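Local coordinates for AlyQ (Persicobacter sp. CCB-QB2, PDB 5XNR), which probably cleaves alginate by beta-elimination, pairing an alginate lyase domain with a CBM32-type carbohydrate-binding module, at residues A[240-245]-A[380-385]; A[274-279]-A[296-301]. All coordinates share one frame; numbering follows the deposited sequence.

Contact 1. Residues A[240-245]-A[380-385]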
loop_
_atom_site.group_PDB
_atom_site.type_symbol
_atom_site.label_atom_id
_atom_site.label_comp_id
_atom_site.label_asym_id
_atom_site.label_seq_id
_atom_site.Cartn_x
_atom_site.Cartn_y
_atom_site.Cartn_z
ATOM N N GLN A 240 -7.103 -1.801 -4.553
ATOM C CA GLN A 240 -7.253 -1.421 -3.161
ATOM C C GLN A 240 -6.368 -2.278 -2.255
ATOM O O GLN A 240 -5.856 -3.323 -2.664
ATOM C CB GLN A 240 -8.695 -1.653 -2.729
ATOM C CG GLN A 240 -9.130 -3.118 -2.713
ATOM C CD GLN A 240 -10.620 -3.256 -2.485
ATOM O OE1 GLN A 240 -11.337 -2.283 -2.277
ATOM N NE2 GLN A 240 -11.107 -4.475 -2.554
ATOM N N ALA A 241 -6.222 -1.836 -1.014
ATOM C CA ALA A 241 -5.640 -2.686 0.027
ATOM C C ALA A 241 -6.536 -2.620 1.257
ATOM O O ALA A 241 -7.093 -1.572 1.581
ATOM C CB ALA A 241 -4.237 -2.250 0.352
ATOM N N ILE A 242 -6.733 -3.759 1.896
ATOM C CA ILE A 242 -7.398 -3.736 3.169
ATOM C C ILE A 242 -6.290 -3.585 4.194
ATOM O O ILE A 242 -5.399 -4.441 4.243
ATOM C CB ILE A 242 -8.232 -5.003 3.415
ATOM C CG1 ILE A 242 -9.304 -5.216 2.342
ATOM C CG2 ILE A 242 -8.812 -4.959 4.814
ATOM C CD1 ILE A 242 -9.836 -6.643 2.280
ATOM N N THR A 243 -6.347 -2.505 4.962
ATOM C CA THR A 243 -5.218 -2.112 5.799
ATOM C C THR A 243 -5.486 -2.342 7.290
ATOM O O THR A 243 -4.540 -2.354 8.070
ATOM C CB THR A 243 -4.881 -0.635 5.574
ATOM O OG1 THR A 243 -6.108 0.096 5.590
ATOM C CG2 THR A 243 -4.149 -0.414 4.273
ATOM N N GLN A 244 -6.726 -2.487 7.721
ATOM C CA GLN A 244 -6.963 -2.697 9.162
ATOM C C GLN A 244 -8.271 -3.453 9.367
ATOM O O GLN A 244 -9.204 -3.255 8.609
ATOM C CB GLN A 244 -7.015 -1.361 9.905
ATOM C CG GLN A 244 -6.990 -1.478 11.432
ATOM C CD GLN A 244 -5.588 -1.607 11.979
ATOM O OE1 GLN A 244 -4.932 -2.633 11.823
ATOM N NE2 GLN A 244 -5.112 -0.556 12.618
ATOM N N LEU A 245 -8.311 -4.277 10.419
ATOM C CA LEU A 245 -9.535 -4.946 10.911
ATOM C C LEU A 245 -9.729 -4.660 12.408
ATOM O O LEU A 245 -8.750 -4.443 13.132
ATOM C CB LEU A 245 -9.396 -6.453 10.697
ATOM C CG LEU A 245 -9.010 -6.862 9.279
ATOM C CD1 LEU A 245 -8.283 -8.186 9.288
ATOM C CD2 LEU A 245 -10.232 -6.901 8.379
ATOM N N GLY A 380 -12.025 -0.842 11.003
ATOM C CA GLY A 380 -11.725 -1.452 9.711
ATOM C C GLY A 380 -11.281 -0.389 8.729
ATOM O O GLY A 380 -11.716 0.745 8.824
ATOM N N GLU A 381 -10.410 -0.734 7.796
ATOM C CA GLU A 381 -9.949 0.262 6.848
ATOM C C GLU A 381 -9.589 -0.371 5.494
ATOM O O GLU A 381 -9.010 -1.444 5.411
ATOM C CB GLU A 381 -8.732 0.982 7.421
ATOM C CG GLU A 381 -8.208 2.096 6.529
ATOM C CD GLU A 381 -6.969 2.773 7.073
ATOM O OE1 GLU A 381 -7.117 3.755 7.840
ATOM O OE2 GLU A 381 -5.871 2.294 6.763
ATOM N N VAL A 382 -9.897 0.386 4.445
ATOM C CA VAL A 382 -9.731 0.002 3.038
ATOM C C VAL A 382 -9.213 1.230 2.290
ATOM O O VAL A 382 -9.781 2.315 2.395
ATOM C CB VAL A 382 -11.045 -0.531 2.419
ATOM C CG1 VAL A 382 -10.947 -0.777 0.922
ATOM C CG2 VAL A 382 -11.492 -1.809 3.096
ATOM N N VAL A 383 -8.131 1.020 1.560
ATOM C CA VAL A 383 -7.460 2.051 0.797
ATOM C C VAL A 383 -7.666 1.719 -0.683
ATOM O O VAL A 383 -7.221 0.655 -1.127
ATOM C CB VAL A 383 -5.949 2.129 1.124
ATOM C CG1 VAL A 383 -5.320 3.344 0.476
ATOM C CG2 VAL A 383 -5.650 2.143 2.619
ATOM N N VAL A 384 -8.285 2.644 -1.420
ATOM C CA VAL A 384 -8.644 2.431 -2.828
ATOM C C VAL A 384 -7.801 3.347 -3.723
ATOM O O VAL A 384 -7.936 4.560 -3.675
ATOM C CB VAL A 384 -10.142 2.676 -3.078
ATOM C CG1 VAL A 384 -10.459 2.561 -4.548
ATOM C CG2 VAL A 384 -11.007 1.729 -2.279
ATOM N N TYR A 385 -6.956 2.740 -4.554
ATOM C CA TYR A 385 -6.064 3.478 -5.403
ATOM C C TYR A 385 -6.796 3.845 -6.699
ATOM O O TYR A 385 -6.610 4.947 -7.212
ATOM C CB TYR A 385 -4.784 2.668 -5.631
ATOM C CG TYR A 385 -3.968 2.455 -4.383
ATOM C CD1 TYR A 385 -4.239 1.415 -3.508
ATOM C CD2 TYR A 385 -2.952 3.333 -4.030
ATOM C CE1 TYR A 385 -3.516 1.254 -2.335
ATOM C CE2 TYR A 385 -2.218 3.179 -2.862
ATOM C CZ TYR A 385 -2.494 2.126 -2.019
ATOM O OH TYR A 385 -1.780 1.965 -0.866
#

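Contact 2. Residues A[274-279]-A[296-301]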
loop_
_atom_site.group_PDB
_atom_site.type_symbol
_atom_site.label_atom_id
_atom_site.label_comp_id
_atom_site.label_asym_id
_atom_site.label_seq_id
_atom_site.Cartn_x
_atom_site.Cartn_y
_atom_site.Cartn_z
ATOM N N GLU A 274 -11.623 -12.288 6.537
ATOM C CA GLU A 274 -11.699 -12.727 7.941
ATOM C C GLU A 274 -10.291 -13.170 8.331
ATOM O O GLU A 274 -9.795 -14.198 7.858
ATOM C CB GLU A 274 -12.748 -13.833 8.122
ATOM C CG GLU A 274 -14.160 -13.398 7.716
ATOM C CD GLU A 274 -15.321 -14.325 8.060
ATOM O OE1 GLU A 274 -15.079 -15.497 8.313
ATOM O OE2 GLU A 274 -16.483 -13.871 8.027
ATOM N N GLY A 275 -9.639 -12.380 9.170
ATOM C CA GLY A 275 -8.255 -12.644 9.513
ATOM C C GLY A 275 -7.345 -12.530 8.300
ATOM O O GLY A 275 -7.158 -11.441 7.736
ATOM N N ASN A 276 -6.741 -13.658 7.935
ATOM C CA ASN A 276 -5.922 -13.773 6.737
ATOM C C ASN A 276 -6.770 -14.414 5.618
ATOM O O ASN A 276 -6.277 -14.570 4.511
ATOM C CB ASN A 276 -4.664 -14.614 6.984
ATOM C CG ASN A 276 -3.824 -14.206 8.180
ATOM O OD1 ASN A 276 -3.102 -13.217 8.128
ATOM N ND2 ASN A 276 -3.849 -15.002 9.232
ATOM N N HIS A 277 -8.033 -14.789 5.896
ATOM C CA HIS A 277 -8.910 -15.479 4.911
ATOM C C HIS A 277 -9.653 -14.475 4.021
ATOM O O HIS A 277 -10.587 -13.809 4.480
ATOM C CB HIS A 277 -9.970 -16.381 5.573
ATOM C CG HIS A 277 -10.734 -17.197 4.582
ATOM N ND1 HIS A 277 -11.998 -17.713 4.845
ATOM C CD2 HIS A 277 -10.416 -17.596 3.328
ATOM C CE1 HIS A 277 -12.410 -18.423 3.806
ATOM N NE2 HIS A 277 -11.447 -18.365 2.860
ATOM N N LEU A 278 -9.285 -14.433 2.745
ATOM C CA LEU A 278 -9.905 -13.537 1.800
ATOM C C LEU A 278 -10.741 -14.375 0.849
ATOM O O LEU A 278 -10.175 -15.241 0.148
ATOM C CB LEU A 278 -8.828 -12.792 1.014
ATOM C CG LEU A 278 -9.355 -11.679 0.114
ATOM C CD1 LEU A 278 -9.996 -10.600 0.964
ATOM C CD2 LEU A 278 -8.247 -11.103 -0.773
ATOM N N PHE A 279 -12.044 -14.093 0.830
ATOM C CA PHE A 279 -12.973 -14.883 0.045
ATOM C C PHE A 279 -14.112 -14.049 -0.556
ATOM O O PHE A 279 -14.314 -12.884 -0.260
ATOM C CB PHE A 279 -13.554 -16.009 0.889
ATOM C CG PHE A 279 -14.246 -15.584 2.151
ATOM C CD1 PHE A 279 -13.514 -15.326 3.296
ATOM C CD2 PHE A 279 -15.623 -15.558 2.223
ATOM C CE1 PHE A 279 -14.153 -14.987 4.473
ATOM C CE2 PHE A 279 -16.265 -15.234 3.408
ATOM C CZ PHE A 279 -15.529 -14.945 4.529
ATOM N N ASN A 296 -3.832 -16.582 2.980
ATOM C CA ASN A 296 -2.718 -15.878 3.602
ATOM C C ASN A 296 -2.743 -14.409 3.168
ATOM O O ASN A 296 -1.721 -13.895 2.719
ATOM C CB ASN A 296 -1.365 -16.525 3.253
ATOM C CG ASN A 296 -1.020 -16.550 1.770
ATOM O OD1 ASN A 296 -1.877 -16.487 0.898
ATOM N ND2 ASN A 296 0.256 -16.648 1.461
ATOM N N TYR A 297 -3.883 -13.727 3.285
ATOM C CA TYR A 297 -3.881 -12.308 2.937
ATOM C C TYR A 297 -3.249 -11.506 4.081
ATOM O O TYR A 297 -3.691 -11.599 5.239
ATOM C CB TYR A 297 -5.273 -11.766 2.628
ATOM C CG TYR A 297 -5.242 -10.302 2.264
ATOM C CD1 TYR A 297 -4.917 -9.890 0.984
ATOM C CD2 TYR A 297 -5.514 -9.324 3.206
ATOM C CE1 TYR A 297 -4.891 -8.546 0.641
ATOM C CE2 TYR A 297 -5.463 -7.976 2.889
ATOM C CZ TYR A 297 -5.154 -7.585 1.599
ATOM O OH TYR A 297 -5.086 -6.260 1.291
ATOM N N ASN A 298 -2.211 -10.736 3.736
ATOM C CA ASN A 298 -1.521 -9.843 4.688
ATOM C C ASN A 298 -2.096 -8.427 4.583
ATOM O O ASN A 298 -2.250 -7.870 3.476
ATOM C CB ASN A 298 -0.010 -9.862 4.448
ATOM C CG ASN A 298 0.529 -11.273 4.571
ATOM O OD1 ASN A 298 1.051 -11.827 3.604
ATOM N ND2 ASN A 298 0.328 -11.886 5.729
ATOM N N LEU A 299 -2.415 -7.848 5.732
ATOM C CA LEU A 299 -2.965 -6.513 5.744
ATOM C C LEU A 299 -2.006 -5.549 5.051
ATOM O O LEU A 299 -0.843 -5.556 5.346
ATOM C CB LEU A 299 -3.193 -6.073 7.184
ATOM C CG LEU A 299 -4.333 -6.786 7.898
ATOM C CD1 LEU A 299 -4.478 -6.248 9.313
ATOM C CD2 LEU A 299 -5.630 -6.628 7.118
ATOM N N GLY A 300 -2.545 -4.744 4.130
ATOM C CA GLY A 300 -1.791 -3.690 3.442
ATOM C C GLY A 300 -1.252 -4.132 2.089
ATOM O O GLY A 300 -0.539 -3.366 1.428
ATOM N N THR A 301 -1.591 -5.358 1.668
ATOM C CA THR A 301 -1.200 -5.855 0.369
ATOM C C THR A 301 -2.180 -5.260 -0.647
ATOM O O THR A 301 -3.383 -5.447 -0.532
ATOM C CB THR A 301 -1.120 -7.394 0.340
ATOM O OG1 THR A 301 -0.218 -7.826 1.364
ATOM C CG2 THR A 301 -0.648 -7.941 -0.993
#

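Contact 1. Residues A[240-245]-A[380-385]
T243 and E381 meet through their side chains in a short hydrogen bond, T243 OG1 to E381 OE2 at 2.5 Å, made on the anti lone pair of that oxygen. E381 reaches over with a chain extended from the backbone N outward (chi1 -177°, chi2 -178°), and its other oxygen, OE1, forms a salt bridge with R195 on the next strand. T243 keeps OG1 between its backbone N and carbonyl carbon (chi1 46°), which sends its methyl across the V383 side chain at nearly a right angle; T243 CG2 and V383 CG2 are 3.4 Å apart, tighter than usual van der Waals contact. The strands run antiparallel in one sheet of the concanavalin-like beta-sandwich expected for this lyase family, and a classic beta bulge sets T243 and Q244 both opposite E381. T243 N donates to E381 O at 2.9 Å, while the bond from Q244 N to the same oxygen is weak. On the Q240 side of the bulge, A241 and V383 exchange two backbone bonds. On the face bearing Q240, I242, V382 and V384, I242 CG1 lies alongside V382 CG2, 4.1 Å apart. Q240 gives NE2 to H303, whereas its buried OE1 lacks a polar partner and rests 3.6 Å from V382 CG1.

Contact 2. Residues A[274-279]-A[296-301]
Two groups grip the hydroxyl of Y297, the side chain that packs against L278 across this contact: it donates to T301 O, with Y297 OH to T301 O at 2.6 Å, and receives the backbone N-H of I242 from a neighbouring strand. The acceptor T301 O accepts this bond on a lone pair in its carbonyl plane. With CG anti to the backbone N and beside the carbonyl carbon (chi1 -180°), the ring passes L278 obliquely and brings its hydroxyl to T301. L278 CD2 comes within 4.0 Å of Y297 CD1, and the CB atoms of L278 and Y297 are also 4.0 Å apart; L273 and Y318 pack against both side chains.

The backbone link is one hydrogen bond, from Y297 N to N276 O, 2.8 Å long and nearly straight (163°), directed at a lone pair of the carbonyl. In return N276 CA makes a C-H...O contact with Y297 O at 3.5 Å. N276 is placed by a type II' beta turn, E274 to H277, which joins strands 269-274 and 277-281 as a hairpin; G275 takes the positive phi (64°) of its second position. The other segment ends in a type II turn from N298 to T301. There N298 O accepts both T301 N and T301 OG1 from one face of its plane, the hydroxyl at 2.9 Å.

A phenylalanine in place of Y297 would probably keep the packing on L278 but leave T301 O and the I242 N-H without their common mate. The phenol oxygen serves as donor and acceptor at once, which implies that the loop 296-301 is held at the hydroxyl by two backbone groups, and at the hairpin by the Y297 N to N276 O bond together with the packing on L278.

Overall arrangement
The centres of the two contacts lie about 11 Å apart, and both belong to the alginate lyase domain, whose family is of the concanavalin-like beta-sandwich clan. Along the chain the order is 240-245, 274-279, 296-301, 380-385, so contact 2 is nested inside the loop that contact 1 closes. Contact 1 holds adjacent strands, 233-244 and 379-392, within one sheet. In contact 2, hairpin 274-279 belongs to the sheet holding 269-274, 277-281 and 291-294, and 296-301 leads from strand 291-294 into strand 302-310, the other neighbour of 233-244. Direct touching supports the connection: G300 N lies 2.9 Å from I242 O. Contact 2 thus fixes the loop that passes from one sheet to the other beside strand 233-244.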